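Local coordinates for protein SSD1 (Saccharomyces cerevisiae S288C, PDB 7AM1) that binds mRNA, in particular its untranslated regions, and represses translation as a non-enzymatic member of the RNase II family, at residues 281-286 with 299-304; 555-560 with 658-663; 806-811 with 892-897. All coordinates share one frame; numbering follows the deposited sequence. Where two conformers were deposited one is given.

How the contacts relate
The three contacts follow one another along the chain, each closing before the next begins, and each belongs to a different part of the RNase II-like architecture. Contact 1 joins the hairpin strands 281-289 and 298-307 of cold-shock domain 2; contact 2 packs helix 544-568 of the RNB domain against a loop; contact 3 ties a loop to strand 888-896 in the C-terminal region. Contacts 1 and 2 have centres about 39 Å apart, contacts 2 and 3 about 45 Å, on opposite sides of the chain's centre. Contacts 1 and 3 approach to about 9 Å (nearest atoms); Lys807 of contact 3, salt-bridged to Glu280 and hydrogen-bonded to His309, links the C-terminal region to residues flanking the cold-shock hairpin.

Contact 1 (281-286 with 299-304); sequences KLFVAS and GILVSE
Glu304 lies alongside Phe283 on one face of the sheet, both side chains pointing the same way from an antiparallel non-hydrogen-bonded pair. Starting at the root, Glu304 CB sits 3.6 Å from Phe283 CE2. Glu304 CG, anti to the backbone N (chi1 -177°), is carried to 3.5 Å from Phe283 CE2. Glu304 CD still touches that carbon and also nears Phe283 CZ. At the tip, Glu304 OE2 turns to the aliphatic part of Lys281, 3.9 Å from its CD. Lys281 NZ is close to Glu304 OE2 without forming a salt bridge, and pairs with Asp307 instead. A long acidic chain suits this exposed place: its methylenes lie beside the CE2 side of the ring while its carboxylate stays near Lys281.

The two strands form the hairpin 281-289/298-307 in the five-stranded antiparallel sheet of cold-shock domain 2, a member of the OB clan. Here the pairing carries a classic beta bulge. Val302 N and Ser303 N both donate to Val284 O, at 2.7 Å from Val302 N and 3.3 Å from Ser303 N, reaching it from the same face of its carbonyl plane. Val284 N returns a bond to Ser303 O of 2.8 Å. On the face with Phe283 and Glu304, Leu301 CD2 packs 4.2 Å from Phe283 CB; at the bulge itself, branched Val302 sets its CB 4.1 Å from Val284 CG1.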
ATOM      1  N   LYS A 281      19.012  -3.923  19.282  1.00 58.42           N
ATOM      2  CA  LYS A 281      18.454  -2.598  19.504  1.00 56.54           C
ATOM      3  C   LYS A 281      18.131  -1.943  18.167  1.00 53.26           C
ATOM      4  O   LYS A 281      18.843  -2.144  17.176  1.00 51.17           O
ATOM      5  CB  LYS A 281      19.425  -1.713  20.288  1.00 59.00           C
ATOM      6  CG  LYS A 281      19.683  -2.176  21.719  1.00 62.17           C
ATOM      7  CD  LYS A 281      18.459  -2.027  22.609  1.00 63.29           C
ATOM      8  CE  LYS A 281      18.773  -2.423  24.047  1.00 65.12           C
ATOM      9  NZ  LYS A 281      17.778  -1.886  25.014  1.00 65.89           N
ATOM     10  N   LEU A 282      17.055  -1.169  18.138  1.00 54.23           N
ATOM     11  CA  LEU A 282      16.667  -0.425  16.950  1.00 54.21           C
ATOM     12  C   LEU A 282      17.115   1.021  17.099  1.00 52.27           C
ATOM     13  O   LEU A 282      16.876   1.647  18.138  1.00 54.32           O
ATOM     14  CB  LEU A 282      15.157  -0.495  16.727  1.00 57.07           C
ATOM     15  CG  LEU A 282      14.653  -1.729  15.976  1.00 59.78           C
ATOM     16  CD1 LEU A 282      13.140  -1.675  15.827  1.00 60.57           C
ATOM     17  CD2 LEU A 282      15.312  -1.863  14.608  1.00 59.94           C
ATOM     18  N   PHE A 283      17.782   1.537  16.073  1.00 48.03           N
ATOM     19  CA  PHE A 283      18.171   2.935  16.016  1.00 46.77           C
ATOM     20  C   PHE A 283      17.514   3.596  14.812  1.00 44.16           C
ATOM     21  O   PHE A 283      17.066   2.930  13.875  1.00 41.51           O
ATOM     22  CB  PHE A 283      19.692   3.082  15.922  1.00 48.78           C
ATOM     23  CG  PHE A 283      20.431   2.533  17.112  1.00 51.36           C
ATOM     24  CD1 PHE A 283      20.799   1.201  17.149  1.00 51.06           C
ATOM     25  CD2 PHE A 283      20.757   3.341  18.188  1.00 54.40           C
ATOM     26  CE1 PHE A 283      21.482   0.680  18.234  1.00 52.62           C
ATOM     27  CE2 PHE A 283      21.443   2.824  19.277  1.00 56.11           C
ATOM     28  CZ  PHE A 283      21.800   1.493  19.299  1.00 55.05           C
ATOM     29  N   VAL A 284      17.460   4.921  14.845  1.00 45.34           N
ATOM     30  CA  VAL A 284      17.059   5.723  13.696  1.00 45.57           C
ATOM     31  C   VAL A 284      18.285   6.491  13.223  1.00 45.26           C
ATOM     32  O   VAL A 284      19.011   7.074  14.038  1.00 46.18           O
ATOM     33  CB  VAL A 284      15.902   6.674  14.041  1.00 48.14           C
ATOM     34  CG1 VAL A 284      15.514   7.496  12.825  1.00 48.08           C
ATOM     35  CG2 VAL A 284      14.698   5.884  14.545  1.00 49.27           C
ATOM     36  N   ALA A 285      18.525   6.478  11.913  1.00 44.95           N
ATOM     37  CA  ALA A 285      19.675   7.143  11.319  1.00 46.77           C
ATOM     38  C   ALA A 285      19.227   8.027  10.161  1.00 47.02           C
ATOM     39  O   ALA A 285      18.117   7.896   9.639  1.00 45.65           O
ATOM     40  CB  ALA A 285      20.715   6.123  10.833  1.00 48.12           C
ATOM     41  N   SER A 286      20.114   8.939   9.766  1.00 46.45           N
ATOM     42  CA  SER A 286      19.917   9.770   8.587  1.00 46.63           C
ATOM     43  C   SER A 286      21.192   9.763   7.757  1.00 44.56           C
ATOM     44  O   SER A 286      22.288   9.561   8.281  1.00 42.46           O
ATOM     45  CB  SER A 286      19.554  11.221   8.959  1.00 51.41           C
ATOM     46  OG  SER A 286      18.265  11.290   9.545  1.00 54.62           O
ATOM     47  N   GLY A 299      26.325   8.800   7.473  1.00 50.50           N
ATOM     48  CA  GLY A 299      25.122   9.253   8.141  1.00 51.69           C
ATOM     49  C   GLY A 299      25.334   9.542   9.609  1.00 53.32           C
ATOM     50  O   GLY A 299      26.465   9.488  10.099  1.00 53.78           O
ATOM     51  N   ILE A 300      24.251   9.860  10.320  1.00 52.28           N
ATOM     52  CA  ILE A 300      24.306  10.151  11.744  1.00 55.27           C
ATOM     53  C   ILE A 300      23.239   9.315  12.440  1.00 54.66           C
ATOM     54  O   ILE A 300      22.252   8.896  11.832  1.00 49.02           O
ATOM     55  CB  ILE A 300      24.079  11.651  12.034  1.00 58.54           C
ATOM     56  CG1 ILE A 300      22.691  12.077  11.545  1.00 57.89           C
ATOM     57  CG2 ILE A 300      25.141  12.489  11.340  1.00 61.00           C
ATOM     58  CD1 ILE A 300      22.323  13.531  11.833  1.00 59.48           C
ATOM     59  N   LEU A 301      23.433   9.099  13.739  1.00 63.32           N
ATOM     60  CA  LEU A 301      22.409   8.472  14.564  1.00 65.65           C
ATOM     61  C   LEU A 301      21.471   9.548  15.088  1.00 66.53           C
ATOM     62  O   LEU A 301      21.921  10.563  15.629  1.00 71.69           O
ATOM     63  CB  LEU A 301      23.014   7.701  15.733  1.00 67.59           C
ATOM     64  CG  LEU A 301      23.756   6.412  15.399  1.00 66.63           C
ATOM     65  CD1 LEU A 301      24.224   5.739  16.680  1.00 67.88           C
ATOM     66  CD2 LEU A 301      22.858   5.479  14.609  1.00 64.27           C
ATOM     67  N   VAL A 302      20.174   9.319  14.925  1.00 59.32           N
ATOM     68  CA  VAL A 302      19.158  10.243  15.398  1.00 57.88           C
ATOM     69  C   VAL A 302      18.570   9.799  16.730  1.00 59.42           C
ATOM     70  O   VAL A 302      18.384  10.619  17.630  1.00 62.35           O
ATOM     71  CB  VAL A 302      18.052  10.399  14.331  1.00 54.27           C
ATOM     72  CG1 VAL A 302      16.880  11.184  14.895  1.00 53.88           C
ATOM     73  CG2 VAL A 302      18.613  11.059  13.081  1.00 53.86           C
ATOM     74  N   SER A 303      18.290   8.505  16.881  1.00 56.73           N
ATOM     75  CA  SER A 303      17.637   8.024  18.085  1.00 56.07           C
ATOM     76  C   SER A 303      17.968   6.558  18.314  1.00 55.71           C
ATOM     77  O   SER A 303      18.348   5.827  17.396  1.00 53.06           O
ATOM     78  CB  SER A 303      16.113   8.204  17.995  1.00 54.81           C
ATOM     79  OG  SER A 303      15.770   9.540  17.673  1.00 55.73           O
ATOM     80  N   GLU A 304      17.828   6.147  19.572  1.00 59.95           N
ATOM     81  CA  GLU A 304      17.780   4.745  19.965  1.00 61.23           C
ATOM     82  C   GLU A 304      16.345   4.442  20.378  1.00 59.88           C
ATOM     83  O   GLU A 304      15.832   5.039  21.331  1.00 60.19           O
ATOM     84  CB  GLU A 304      18.744   4.453  21.111  1.00 65.48           C
ATOM     85  CG  GLU A 304      18.790   2.988  21.522  1.00 67.41           C
ATOM     86  CD  GLU A 304      19.784   2.734  22.638  1.00 70.69           C
ATOM     87  OE1 GLU A 304      20.577   3.653  22.940  1.00 72.19           O
ATOM     88  OE2 GLU A 304      19.781   1.617  23.201  1.00 71.72           O
TER

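Contact 2 (555-560 with 658-663); sequences KVNSTV and THFTAP
Asn557, on helix 544-568, reaches into segment 658-663 of the loop and bonds to it with both ends of its amide. Its CG, anti to its own carbonyl carbon (chi1 -74°), is carried toward that segment, where OD1 and ND2 find their partners. Phe660 N donates to Asn557 OD1 at 2.9 Å, coming from above the carbonyl plane, with a bent N-H...O angle of 139°. Asn557 ND2 donates in turn to Thr661 OG1 at 3.1 Å, and it also bonds to Tyr657 OH just before residues 658-663. Asparagine suits the place because one short side chain offers an acceptor and a donor together, serving the backbone of one residue and the hydroxyl of the next.

The apolar contacts come from the next helical turn and from Val556. Val560 CG2 sits over the centre of the Phe660 ring, a CH-pi contact of 3.8 Å to the centroid, and the two side chains cross at about a right angle. Val556 CG1 meets Phe660 CD2 at 3.7 Å and Thr661 CG2 at 3.8 Å. Valines fit here because their compact branches can approach the ring closely, while Leu449, Val396 and Leu676 touch Phe660 as well.

All seven touching residues are buried within the RNB domain, where the helix meets a loop that precedes helix 668-681. The two amide bonds satisfy Asn557 in this buried setting, while Thr658 O, 3.2 Å from Asn557 CB, remains a buried carbonyl without a polar partner, probably a small cost offset by the apolar packing.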
ATOM      1  N   LYS A 555     -17.044  10.738  -6.718  1.00 35.51           N
ATOM      2  CA  LYS A 555     -17.766  11.693  -7.546  1.00 34.47           C
ATOM      3  C   LYS A 555     -17.563  13.112  -7.032  1.00 35.69           C
ATOM      4  O   LYS A 555     -17.304  14.036  -7.813  1.00 36.62           O
ATOM      5  CB  LYS A 555     -19.251  11.329  -7.579  1.00 33.83           C
ATOM      6  CG  LYS A 555     -20.116  12.283  -8.401  1.00 36.99           C
ATOM      7  CD  LYS A 555     -19.751  12.241  -9.877  1.00 40.35           C
ATOM      8  CE  LYS A 555     -20.349  13.411 -10.622  1.00 44.72           C
ATOM      9  NZ  LYS A 555     -20.185  13.277 -12.094  1.00 48.10           N
ATOM     10  N   VAL A 556     -17.682  13.310  -5.716  1.00 34.92           N
ATOM     11  CA  VAL A 556     -17.480  14.638  -5.143  1.00 35.16           C
ATOM     12  C   VAL A 556     -16.089  15.158  -5.488  1.00 34.98           C
ATOM     13  O   VAL A 556     -15.931  16.287  -5.961  1.00 35.91           O
ATOM     14  CB  VAL A 556     -17.707  14.606  -3.621  1.00 37.04           C
ATOM     15  CG1 VAL A 556     -17.280  15.920  -2.992  1.00 36.80           C
ATOM     16  CG2 VAL A 556     -19.170  14.293  -3.305  1.00 38.87           C
ATOM     17  N   ASN A 557     -15.060  14.341  -5.255  1.00 34.72           N
ATOM     18  CA  ASN A 557     -13.699  14.765  -5.569  1.00 35.80           C
ATOM     19  C   ASN A 557     -13.557  15.095  -7.049  1.00 37.84           C
ATOM     20  O   ASN A 557     -12.841  16.031  -7.421  1.00 38.90           O
ATOM     21  CB  ASN A 557     -12.699  13.675  -5.187  1.00 33.95           C
ATOM     22  CG  ASN A 557     -12.487  13.564  -3.693  1.00 34.16           C
ATOM     23  OD1 ASN A 557     -12.508  14.559  -2.969  1.00 34.83           O
ATOM     24  ND2 ASN A 557     -12.248  12.347  -3.226  1.00 34.18           N
ATOM     25  N   SER A 558     -14.205  14.307  -7.911  1.00 38.72           N
ATOM     26  CA  SER A 558     -14.183  14.580  -9.342  1.00 41.30           C
ATOM     27  C   SER A 558     -14.789  15.943  -9.649  1.00 40.00           C
ATOM     28  O   SER A 558     -14.256  16.705 -10.466  1.00 39.15           O
ATOM     29  CB  SER A 558     -14.944  13.476 -10.079  1.00 46.42           C
ATOM     30  OG  SER A 558     -15.069  13.769 -11.456  1.00 49.94           O
ATOM     31  N   THR A 559     -15.912  16.261  -9.005  1.00 38.35           N
ATOM     32  CA  THR A 559     -16.587  17.530  -9.243  1.00 39.11           C
ATOM     33  C   THR A 559     -15.724  18.701  -8.809  1.00 38.33           C
ATOM     34  O   THR A 559     -15.630  19.712  -9.517  1.00 37.81           O
ATOM     35  CB  THR A 559     -17.928  17.543  -8.504  1.00 39.43           C
ATOM     36  OG1 THR A 559     -18.789  16.550  -9.078  1.00 41.35           O
ATOM     37  CG2 THR A 559     -18.589  18.915  -8.582  1.00 40.92           C
ATOM     38  N   VAL A 560     -15.091  18.586  -7.642  1.00 37.38           N
ATOM     39  CA  VAL A 560     -14.259  19.668  -7.137  1.00 39.07           C
ATOM     40  C   VAL A 560     -13.040  19.864  -8.030  1.00 39.90           C
ATOM     41  O   VAL A 560     -12.664  21.002  -8.341  1.00 39.87           O
ATOM     42  CB  VAL A 560     -13.874  19.385  -5.673  1.00 39.35           C
ATOM     43  CG1 VAL A 560     -12.823  20.367  -5.182  1.00 41.21           C
ATOM     44  CG2 VAL A 560     -15.122  19.451  -4.793  1.00 37.89           C
ATOM     45  N   THR A 658      -8.920  15.086  -7.763  1.00 34.62           N
ATOM     46  CA  THR A 658      -8.160  15.683  -6.675  1.00 35.08           C
ATOM     47  C   THR A 658      -8.699  15.122  -5.366  1.00 33.97           C
ATOM     48  O   THR A 658      -9.559  14.233  -5.359  1.00 34.36           O
ATOM     49  CB  THR A 658      -8.223  17.214  -6.692  1.00 37.83           C
ATOM     50  OG1 THR A 658      -7.277  17.725  -5.740  1.00 39.05           O
ATOM     51  CG2 THR A 658      -9.612  17.720  -6.332  1.00 39.36           C
ATOM     52  N   HIS A 659      -8.202  15.653  -4.253  1.00 33.99           N
ATOM     53  CA  HIS A 659      -8.593  15.205  -2.924  1.00 34.09           C
ATOM     54  C   HIS A 659      -9.212  16.359  -2.154  1.00 35.88           C
ATOM     55  O   HIS A 659      -8.547  17.366  -1.882  1.00 35.84           O
ATOM     56  CB  HIS A 659      -7.399  14.621  -2.171  1.00 32.49           C
ATOM     57  CG  HIS A 659      -7.188  13.165  -2.434  1.00 32.43           C
ATOM     58  ND1 HIS A 659      -6.147  12.455  -1.881  1.00 30.59           N
ATOM     59  CD2 HIS A 659      -7.893  12.281  -3.180  1.00 32.02           C
ATOM     60  CE1 HIS A 659      -6.209  11.200  -2.287  1.00 32.08           C
ATOM     61  NE2 HIS A 659      -7.264  11.066  -3.071  1.00 30.69           N
ATOM     62  N   PHE A 660     -10.483  16.189  -1.793  1.00 38.01           N
ATOM     63  CA  PHE A 660     -11.291  17.204  -1.132  1.00 37.64           C
ATOM     64  C   PHE A 660     -12.069  16.663   0.059  1.00 36.24           C
ATOM     65  O   PHE A 660     -12.395  17.450   0.957  1.00 36.38           O
ATOM     66  CB  PHE A 660     -12.259  17.823  -2.162  1.00 37.67           C
ATOM     67  CG  PHE A 660     -13.448  18.547  -1.577  1.00 40.36           C
ATOM     68  CD1 PHE A 660     -13.393  19.912  -1.327  1.00 42.75           C
ATOM     69  CD2 PHE A 660     -14.641  17.879  -1.346  1.00 40.97           C
ATOM     70  CE1 PHE A 660     -14.495  20.586  -0.816  1.00 45.18           C
ATOM     71  CE2 PHE A 660     -15.747  18.548  -0.834  1.00 43.37           C
ATOM     72  CZ  PHE A 660     -15.672  19.903  -0.571  1.00 45.13           C
ATOM     73  N   THR A 661     -12.302  15.349   0.141  1.00 35.52           N
ATOM     74  CA  THR A 661     -13.287  14.771   1.046  1.00 36.26           C
ATOM     75  C   THR A 661     -12.734  14.336   2.403  1.00 37.96           C
ATOM     76  O   THR A 661     -13.496  13.789   3.206  1.00 38.86           O
ATOM     77  CB  THR A 661     -13.964  13.551   0.383  1.00 37.67           C
ATOM     78  OG1 THR A 661     -12.970  12.706  -0.219  1.00 39.22           O
ATOM     79  CG2 THR A 661     -14.984  13.982  -0.680  1.00 37.15           C
ATOM     80  N   ALA A 662     -11.451  14.555   2.696  1.00 37.55           N
ATOM     81  CA  ALA A 662     -10.855  14.067   3.944  1.00 37.54           C
ATOM     82  C   ALA A 662      -9.853  15.073   4.502  1.00 38.35           C
ATOM     83  O   ALA A 662      -8.686  14.749   4.739  1.00 38.07           O
ATOM     84  CB  ALA A 662     -10.203  12.701   3.724  1.00 35.13           C
ATOM     85  N   PRO A 663     -10.297  16.306   4.771  1.00 39.90           N
ATOM     86  CA  PRO A 663      -9.377  17.314   5.327  1.00 40.46           C
ATOM     87  C   PRO A 663      -8.927  17.034   6.752  1.00 41.23           C
ATOM     88  O   PRO A 663      -7.936  17.632   7.193  1.00 41.41           O
ATOM     89  CB  PRO A 663     -10.200  18.608   5.252  1.00 41.36           C
ATOM     90  CG  PRO A 663     -11.618  18.126   5.408  1.00 40.66           C
ATOM     91  CD  PRO A 663     -11.662  16.841   4.611  1.00 39.82           C
TER

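Contact 3 (806-811 with 892-897); sequences IKNKFR and LLRAEV
Asn808 CG sits between its backbone N and carbonyl carbon (chi1 58°), and a bend at chi3 (74°) places Arg894 NE; the two side chains approach tip to tip, yet amide and guanidinium share no bond, and the guanidinium grips the backbone O of Asn808 instead. Arg894 belongs to strand 888-896, part of a five-stranded antiparallel sheet in the C-terminal region, consistent with the OB-type domain that ends RNase II family proteins. Segment 806-811 is a loop lying against that strand.

Arginine suits its position because a single end can hold one carbonyl with two nitrogens. NH1 and NH2 of Arg894 both donate to Asn808 O, NH1 at 2.7 Å, reaching it from opposite faces of its plane. Asn808 bonds the backbone at the C-terminal end of the strand, donating from ND2 to Ala895 O at 2.9 Å and accepting from Val897 N at OD1 at 2.8 Å. Within the strand, Arg894 NH1 forms a salt bridge with Glu896 OE1 of 2.6 Å, and Glu896 OE2 is bonded to Thr905.

Arg811 is modelled in two conformers, so its part is less certain: in one, its guanidinium stacks on that of Arg894, and NH2 forms a salt bridge with Glu896 OE1. Glu896 would then offset two like charges. Ile806 packs CD1 against the same carboxylate, and Lys807 N closes the contact on Val897 O at 2.9 Å, with an N-H...O angle of 171°.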
ATOM      1  N   ILE A 806      16.528 -17.738  13.524  1.00 51.07           N
ATOM      2  CA  ILE A 806      15.105 -17.933  13.760  1.00 49.27           C
ATOM      3  C   ILE A 806      14.875 -18.267  15.223  1.00 46.28           C
ATOM      4  O   ILE A 806      15.482 -19.199  15.769  1.00 46.40           O
ATOM      5  CB  ILE A 806      14.553 -19.052  12.859  1.00 52.09           C
ATOM      6  CG1 ILE A 806      14.579 -18.624  11.393  1.00 54.49           C
ATOM      7  CG2 ILE A 806      13.157 -19.464  13.314  1.00 51.90           C
ATOM      8  CD1 ILE A 806      14.166 -19.739  10.448  1.00 56.32           C
ATOM      9  N   LYS A 807      14.014 -17.488  15.875  1.00 43.71           N
ATOM     10  CA  LYS A 807      13.706 -17.706  17.283  1.00 44.05           C
ATOM     11  C   LYS A 807      12.613 -18.754  17.471  1.00 42.33           C
ATOM     12  O   LYS A 807      12.571 -19.418  18.512  1.00 44.23           O
ATOM     13  CB  LYS A 807      13.323 -16.376  17.932  1.00 47.03           C
ATOM     14  CG  LYS A 807      14.464 -15.359  17.927  1.00 51.84           C
ATOM     15  CD  LYS A 807      14.362 -14.391  19.096  1.00 56.72           C
ATOM     16  CE  LYS A 807      15.537 -13.416  19.125  1.00 60.71           C
ATOM     17  NZ  LYS A 807      15.475 -12.408  18.023  1.00 61.63           N
ATOM     18  N   ASN A 808      11.679 -18.865  16.528  1.00 39.08           N
ATOM     19  CA  ASN A 808      10.573 -19.820  16.627  1.00 37.19           C
ATOM     20  C   ASN A 808      10.894 -21.023  15.741  1.00 36.47           C
ATOM     21  O   ASN A 808      10.358 -21.188  14.646  1.00 36.29           O
ATOM     22  CB  ASN A 808       9.257 -19.145  16.248  1.00 35.98           C
ATOM     23  CG  ASN A 808       9.268 -18.563  14.836  1.00 35.54           C
ATOM     24  OD1 ASN A 808      10.269 -18.000  14.380  1.00 34.02           O
ATOM     25  ND2 ASN A 808       8.129 -18.655  14.159  1.00 34.89           N
ATOM     26  N   LYS A 809      11.759 -21.899  16.251  1.00 37.16           N
ATOM     27  CA  LYS A 809      12.305 -22.974  15.433  1.00 39.73           C
ATOM     28  C   LYS A 809      11.427 -24.222  15.362  1.00 40.70           C
ATOM     29  O   LYS A 809      11.633 -25.046  14.466  1.00 42.50           O
ATOM     30  CB  LYS A 809      13.679 -23.401  15.968  1.00 43.05           C
ATOM     31  CG  LYS A 809      14.773 -22.346  15.849  1.00 46.05           C
ATOM     32  CD  LYS A 809      16.152 -22.980  15.941  1.00 50.74           C
ATOM     33  CE  LYS A 809      17.254 -21.960  15.686  1.00 54.79           C
ATOM     34  NZ  LYS A 809      17.333 -20.985  16.803  1.00 57.81           N
ATOM     35  N   PHE A 810      10.429 -24.370  16.227  1.00 40.26           N
ATOM     36  CA  PHE A 810       9.734 -25.648  16.323  1.00 41.31           C
ATOM     37  C   PHE A 810       8.635 -25.761  15.274  1.00 41.83           C
ATOM     38  O   PHE A 810       7.825 -24.844  15.100  1.00 41.47           O
ATOM     39  CB  PHE A 810       9.128 -25.835  17.715  1.00 41.80           C
ATOM     40  CG  PHE A 810       8.207 -27.018  17.804  1.00 42.50           C
ATOM     41  CD1 PHE A 810       8.711 -28.307  17.742  1.00 42.85           C
ATOM     42  CD2 PHE A 810       6.841 -26.840  17.918  1.00 42.55           C
ATOM     43  CE1 PHE A 810       7.871 -29.398  17.806  1.00 43.62           C
ATOM     44  CE2 PHE A 810       5.993 -27.926  17.981  1.00 43.18           C
ATOM     45  CZ  PHE A 810       6.507 -29.207  17.923  1.00 43.56           C
ATOM     46  N   ARG A 811       8.632 -26.887  14.555  0.61 43.14           N
ATOM     47  CA  ARG A 811       7.591 -27.215  13.590  0.61 43.79           C
ATOM     48  C   ARG A 811       7.077 -28.619  13.868  0.61 43.81           C
ATOM     49  O   ARG A 811       7.862 -29.570  13.939  0.61 43.84           O
ATOM     50  CB  ARG A 811       8.098 -27.144  12.144  0.61 45.20           C
ATOM     51  CG  ARG A 811       8.157 -25.749  11.547  0.61 46.63           C
ATOM     52  CD  ARG A 811       9.491 -25.090  11.806  0.61 47.31           C
ATOM     53  NE  ARG A 811       9.788 -24.086  10.792  0.61 47.49           N
ATOM     54  CZ  ARG A 811      10.918 -23.391  10.735  0.61 44.95           C
ATOM     55  NH1 ARG A 811      11.866 -23.588  11.642  0.61 45.17           N
ATOM     56  NH2 ARG A 811      11.095 -22.498   9.769  0.61 42.62           N
ATOM     57  N   LEU A 892       1.869 -24.850   3.631  1.00 35.51           N
ATOM     58  CA  LEU A 892       2.271 -24.600   5.008  1.00 36.27           C
ATOM     59  C   LEU A 892       2.699 -23.142   5.129  1.00 36.09           C
ATOM     60  O   LEU A 892       3.507 -22.658   4.329  1.00 35.46           O
ATOM     61  CB  LEU A 892       3.409 -25.539   5.405  1.00 37.07           C
ATOM     62  CG  LEU A 892       3.023 -27.021   5.438  1.00 39.02           C
ATOM     63  CD1 LEU A 892       4.215 -27.905   5.111  1.00 38.58           C
ATOM     64  CD2 LEU A 892       2.443 -27.390   6.793  1.00 41.09           C
ATOM     65  N   LEU A 893       2.139 -22.442   6.111  1.00 38.06           N
ATOM     66  CA  LEU A 893       2.310 -21.001   6.249  1.00 38.03           C
ATOM     67  C   LEU A 893       2.881 -20.679   7.620  1.00 36.57           C
ATOM     68  O   LEU A 893       2.382 -21.169   8.640  1.00 36.97           O
ATOM     69  CB  LEU A 893       0.979 -20.269   6.035  1.00 39.26           C
ATOM     70  CG  LEU A 893       0.953 -18.765   6.322  1.00 40.62           C
ATOM     71  CD1 LEU A 893       1.833 -18.000   5.345  1.00 42.33           C
ATOM     72  CD2 LEU A 893      -0.480 -18.232   6.272  1.00 40.31           C
ATOM     73  N   ARG A 894       3.947 -19.883   7.626  1.00 34.84           N
ATOM     74  CA  ARG A 894       4.656 -19.505   8.834  1.00 37.88           C
ATOM     75  C   ARG A 894       5.145 -18.067   8.738  1.00 34.28           C
ATOM     76  O   ARG A 894       5.377 -17.542   7.649  1.00 35.02           O
ATOM     77  CB  ARG A 894       5.860 -20.410   9.072  1.00 43.75           C
ATOM     78  CG  ARG A 894       5.790 -21.206  10.319  1.00 49.53           C
ATOM     79  CD  ARG A 894       6.978 -22.135  10.361  1.00 51.38           C
ATOM     80  NE  ARG A 894       8.213 -21.419  10.657  1.00 49.96           N
ATOM     81  CZ  ARG A 894       8.741 -21.309  11.872  1.00 47.95           C
ATOM     82  NH1 ARG A 894       9.872 -20.637  12.035  1.00 47.99           N
ATOM     83  NH2 ARG A 894       8.150 -21.869  12.921  1.00 46.41           N
ATOM     84  N   ALA A 895       5.341 -17.457   9.905  1.00 33.16           N
ATOM     85  CA  ALA A 895       6.069 -16.199  10.055  1.00 36.38           C
ATOM     86  C   ALA A 895       7.365 -16.488  10.816  1.00 34.54           C
ATOM     87  O   ALA A 895       7.326 -16.842  12.000  1.00 35.22           O
ATOM     88  CB  ALA A 895       5.226 -15.152  10.783  1.00 39.45           C
ATOM     89  N   GLU A 896       8.509 -16.348  10.135  1.00 33.78           N
ATOM     90  CA  GLU A 896       9.810 -16.545  10.768  1.00 34.30           C
ATOM     91  C   GLU A 896      10.111 -15.339  11.652  1.00 34.40           C
ATOM     92  O   GLU A 896      10.137 -14.204  11.166  1.00 33.67           O
ATOM     93  CB  GLU A 896      10.930 -16.684   9.734  1.00 36.70           C
ATOM     94  CG  GLU A 896      10.647 -17.556   8.531  1.00 39.95           C
ATOM     95  CD  GLU A 896      10.640 -19.031   8.843  1.00 43.09           C
ATOM     96  OE1 GLU A 896      10.940 -19.406   9.996  1.00 45.58           O
ATOM     97  OE2 GLU A 896      10.333 -19.816   7.921  1.00 43.18           O
ATOM     98  N   VAL A 897      10.330 -15.572  12.940  1.00 35.04           N
ATOM     99  CA  VAL A 897      10.609 -14.497  13.885  1.00 36.92           C
ATOM    100  C   VAL A 897      12.113 -14.412  14.099  1.00 38.03           C
ATOM    101  O   VAL A 897      12.797 -15.439  14.201  1.00 37.15           O
ATOM    102  CB  VAL A 897       9.876 -14.741  15.218  1.00 40.39           C
ATOM    103  CG1 VAL A 897      10.264 -13.689  16.245  1.00 41.21           C
ATOM    104  CG2 VAL A 897       8.372 -14.758  14.990  1.00 42.27           C
TER